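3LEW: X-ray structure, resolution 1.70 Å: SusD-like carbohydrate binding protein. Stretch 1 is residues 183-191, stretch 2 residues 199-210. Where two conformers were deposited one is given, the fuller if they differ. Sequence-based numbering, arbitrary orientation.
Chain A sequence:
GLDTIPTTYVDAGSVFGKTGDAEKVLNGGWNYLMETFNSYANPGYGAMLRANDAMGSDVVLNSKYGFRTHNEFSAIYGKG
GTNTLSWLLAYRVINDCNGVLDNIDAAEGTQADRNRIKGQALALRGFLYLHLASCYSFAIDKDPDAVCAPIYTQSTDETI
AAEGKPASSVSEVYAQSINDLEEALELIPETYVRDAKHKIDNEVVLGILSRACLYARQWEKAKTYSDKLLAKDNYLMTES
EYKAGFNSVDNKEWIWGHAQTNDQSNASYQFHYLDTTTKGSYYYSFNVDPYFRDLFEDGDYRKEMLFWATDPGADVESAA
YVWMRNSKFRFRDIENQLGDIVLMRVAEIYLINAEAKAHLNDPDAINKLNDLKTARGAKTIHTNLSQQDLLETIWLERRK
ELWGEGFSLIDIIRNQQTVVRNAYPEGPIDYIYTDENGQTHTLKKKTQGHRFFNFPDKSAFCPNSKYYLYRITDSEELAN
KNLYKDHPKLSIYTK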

# COMPACT_ATOMS: atom_id res chain seq x y z
N GLU A 183 19.99 -2.77 -9.58
CA GLU A 183 21.35 -2.67 -9.01
C GLU A 183 21.44 -3.37 -7.64
O GLU A 183 22.41 -4.07 -7.36
N ALA A 184 20.42 -3.18 -6.81
CA ALA A 184 20.31 -3.88 -5.52
C ALA A 184 20.27 -5.40 -5.68
O ALA A 184 20.88 -6.13 -4.89
N LEU A 185 19.52 -5.87 -6.66
CA LEU A 185 19.41 -7.30 -6.89
C LEU A 185 20.77 -7.95 -7.15
O LEU A 185 21.01 -9.07 -6.72
N GLU A 186 21.64 -7.28 -7.89
CA GLU A 186 22.98 -7.79 -8.17
C GLU A 186 23.89 -7.76 -6.94
O GLU A 186 24.81 -8.58 -6.81
N LEU A 187 23.67 -6.79 -6.07
CA LEU A 187 24.53 -6.56 -4.91
C LEU A 187 24.19 -7.43 -3.70
O LEU A 187 25.09 -7.80 -2.96
N ILE A 188 22.92 -7.74 -3.48
CA ILE A 188 22.55 -8.56 -2.33
C ILE A 188 22.58 -10.04 -2.73
O ILE A 188 21.77 -10.48 -3.51
N PRO A 189 23.52 -10.82 -2.19
CA PRO A 189 23.59 -12.22 -2.63
C PRO A 189 22.37 -13.04 -2.21
O PRO A 189 21.74 -12.74 -1.20
N GLU A 190 22.03 -14.08 -2.98
CA GLU A 190 20.94 -14.99 -2.59
C GLU A 190 21.26 -15.68 -1.29
O GLU A 190 20.35 -16.11 -0.58
N THR A 191 22.54 -15.79 -0.96
CA THR A 191 22.93 -16.43 0.29
C THR A 191 22.90 -15.50 1.53
O THR A 191 23.14 -15.96 2.65
N LYS A 199 13.89 -6.12 7.13
CA LYS A 199 15.17 -6.03 6.44
C LYS A 199 15.02 -6.52 5.00
O LYS A 199 14.22 -7.39 4.70
N ILE A 200 15.74 -5.88 4.09
CA ILE A 200 15.66 -6.20 2.67
C ILE A 200 16.71 -7.26 2.30
O ILE A 200 17.91 -7.04 2.43
N ASP A 201 16.26 -8.40 1.79
CA ASP A 201 17.15 -9.43 1.28
C ASP A 201 16.81 -9.64 -0.21
O ASP A 201 16.10 -8.82 -0.81
N ASN A 202 17.42 -10.65 -0.81
CA ASN A 202 17.21 -10.91 -2.24
C ASN A 202 15.73 -11.09 -2.55
O ASN A 202 15.26 -10.53 -3.51
N GLU A 203 15.00 -11.86 -1.75
CA GLU A 203 13.57 -12.06 -1.98
C GLU A 203 12.76 -10.75 -1.95
O GLU A 203 11.88 -10.53 -2.79
N VAL A 204 13.05 -9.91 -0.96
CA VAL A 204 12.37 -8.62 -0.85
C VAL A 204 12.63 -7.79 -2.10
O VAL A 204 11.69 -7.25 -2.68
N VAL A 205 13.89 -7.73 -2.55
CA VAL A 205 14.20 -7.00 -3.80
C VAL A 205 13.40 -7.55 -5.01
O VAL A 205 12.84 -6.78 -5.77
N LEU A 206 13.35 -8.87 -5.18
CA LEU A 206 12.60 -9.46 -6.27
C LEU A 206 11.13 -9.02 -6.18
O LEU A 206 10.50 -8.73 -7.21
N GLY A 207 10.59 -8.97 -4.96
CA GLY A 207 9.19 -8.64 -4.81
C GLY A 207 8.94 -7.18 -5.16
O GLY A 207 7.95 -6.85 -5.87
N ILE A 208 9.77 -6.27 -4.62
CA ILE A 208 9.54 -4.84 -4.93
C ILE A 208 9.77 -4.58 -6.44
O ILE A 208 9.04 -3.78 -7.09
N LEU A 209 10.77 -5.27 -7.01
CA LEU A 209 11.01 -5.20 -8.47
C LEU A 209 9.81 -5.65 -9.27
O LEU A 209 9.47 -5.02 -10.30
N SER A 210 9.18 -6.75 -8.83
CA SER A 210 7.99 -7.30 -9.48
C SER A 210 6.88 -6.26 -9.51
O SER A 210 6.22 -6.04 -10.54

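The two stretches meet without a clear direct hydrogen bond between them; instead, one water joins the turn of stretch 1 to the start of the helix in stretch 2, donating to P189 O (2.8 Å from the water O) and accepting from N202 N (3.0 Å from the water O). N202 lies in the first turn of its helix, where the backbone N–H has no helical acceptor, so the water supplies one. The preceding residue, D201, caps the same helix: with chi1 p, its OD1 accepts from V204 N at 3.0 Å.

The two helices run nearly antiparallel, at 160°, and their main interlock is L185. Its CA-to-CB bond points sideways, but the t, p rotamer brings the end of the side chain into a hole formed by N202, V205, L206 and L209. There L185 CD1 lies 3.6 Å from L206 CD2 and 3.8 Å from V205 CG1, while L185 CD2 reaches L209 CD1 at 3.9 Å.

V205 (t) points toward stretch 1 and also meets I188, the first residue to leave helical geometry. In its m, t rotamer, I188 places CD1 3.8 Å from V205 CG2 and 4.1 Å from I200 CG2. N202 (chi1 t) also points inward, and the aliphatic part of E190 (m, t) packs beside it.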

# COMPACT_ATOMS: atom_id res chain seq x y z
CB GLU A 183 21.75 -1.22 -8.87
CG GLU A 183 22.17 -0.66 -10.18
CD GLU A 183 22.70 0.79 -10.15
OE1 GLU A 183 22.84 1.39 -9.04
OE2 GLU A 183 22.98 1.31 -11.28
CB ALA A 184 19.10 -3.41 -4.75
CB LEU A 185 18.46 -7.62 -8.04
CG LEU A 185 18.05 -9.08 -8.21
CD1 LEU A 185 17.18 -9.51 -7.07
CD2 LEU A 185 17.30 -9.25 -9.57
CB GLU A 186 23.59 -6.97 -9.31
CG GLU A 186 24.99 -7.39 -9.77
CD GLU A 186 25.03 -8.74 -10.49
OE1 GLU A 186 23.97 -9.37 -10.73
OE2 GLU A 186 26.16 -9.17 -10.82
CB LEU A 187 24.47 -5.08 -4.48
CG LEU A 187 25.23 -4.10 -5.37
CD1 LEU A 187 24.77 -2.63 -5.15
CD2 LEU A 187 26.77 -4.26 -5.14
CB ILE A 188 21.20 -8.15 -1.74
CG1 ILE A 188 21.16 -6.65 -1.43
CG2 ILE A 188 20.87 -8.99 -0.47
CD1 ILE A 188 19.75 -6.09 -0.99
CB PRO A 189 24.85 -12.75 -1.96
CG PRO A 189 25.41 -11.67 -1.13
CD PRO A 189 24.61 -10.44 -1.28
CB GLU A 190 20.70 -16.06 -3.66
CG GLU A 190 20.18 -15.49 -4.95
CD GLU A 190 19.99 -16.59 -6.01
OE1 GLU A 190 18.89 -17.18 -6.04
OE2 GLU A 190 20.93 -16.85 -6.78
CB THR A 191 24.33 -17.00 0.18
OG1 THR A 191 25.23 -15.93 -0.12
CG2 THR A 191 24.38 -18.07 -0.90
CB LYS A 199 16.22 -6.89 7.14
CG LYS A 199 16.62 -6.40 8.51
CD LYS A 199 17.41 -5.07 8.36
CE LYS A 199 18.64 -4.98 9.25
NZ LYS A 199 19.74 -4.14 8.63
CB ILE A 200 15.90 -4.89 1.83
CG1 ILE A 200 14.86 -3.83 2.19
CG2 ILE A 200 15.94 -5.22 0.34
CD1 ILE A 200 15.06 -2.52 1.43
CB ASP A 201 17.07 -10.74 2.09
CG ASP A 201 15.74 -11.44 1.97
OD1 ASP A 201 14.82 -10.88 1.30
OD2 ASP A 201 15.58 -12.54 2.61
CB ASN A 202 18.07 -12.10 -2.70
CG ASN A 202 18.06 -12.30 -4.26
OD1 ASN A 202 18.92 -11.77 -4.98
ND2 ASN A 202 17.11 -13.05 -4.72
CB GLU A 203 13.01 -13.08 -0.98
CG GLU A 203 11.52 -13.28 -1.16
CD GLU A 203 10.91 -14.32 -0.24
OE1 GLU A 203 11.61 -14.84 0.63
OE2 GLU A 203 9.72 -14.60 -0.41
CB VAL A 204 12.73 -7.83 0.43
CG1 VAL A 204 12.03 -6.42 0.45
CG2 VAL A 204 12.37 -8.62 1.72
CB VAL A 205 15.70 -6.99 -4.08
CG1 VAL A 205 15.98 -6.25 -5.42
CG2 VAL A 205 16.48 -6.28 -2.92
CB LEU A 206 12.67 -11.01 -6.24
CG LEU A 206 14.01 -11.64 -6.67
CD1 LEU A 206 13.99 -13.13 -6.36
CD2 LEU A 206 14.27 -11.37 -8.21
CB ILE A 208 10.45 -3.87 -4.12
CG1 ILE A 208 10.31 -4.12 -2.62
CG2 ILE A 208 10.09 -2.39 -4.50
CD1 ILE A 208 11.55 -3.57 -1.77
CB LEU A 209 12.18 -6.09 -8.91
CG LEU A 209 13.50 -5.45 -9.18
CD1 LEU A 209 14.51 -6.54 -9.49
CD2 LEU A 209 13.38 -4.41 -10.30
CB SER A 210 7.48 -8.54 -8.70
OG SER A 210 8.44 -9.58 -8.85
O HOH W 1 19.37 -12.67 0.30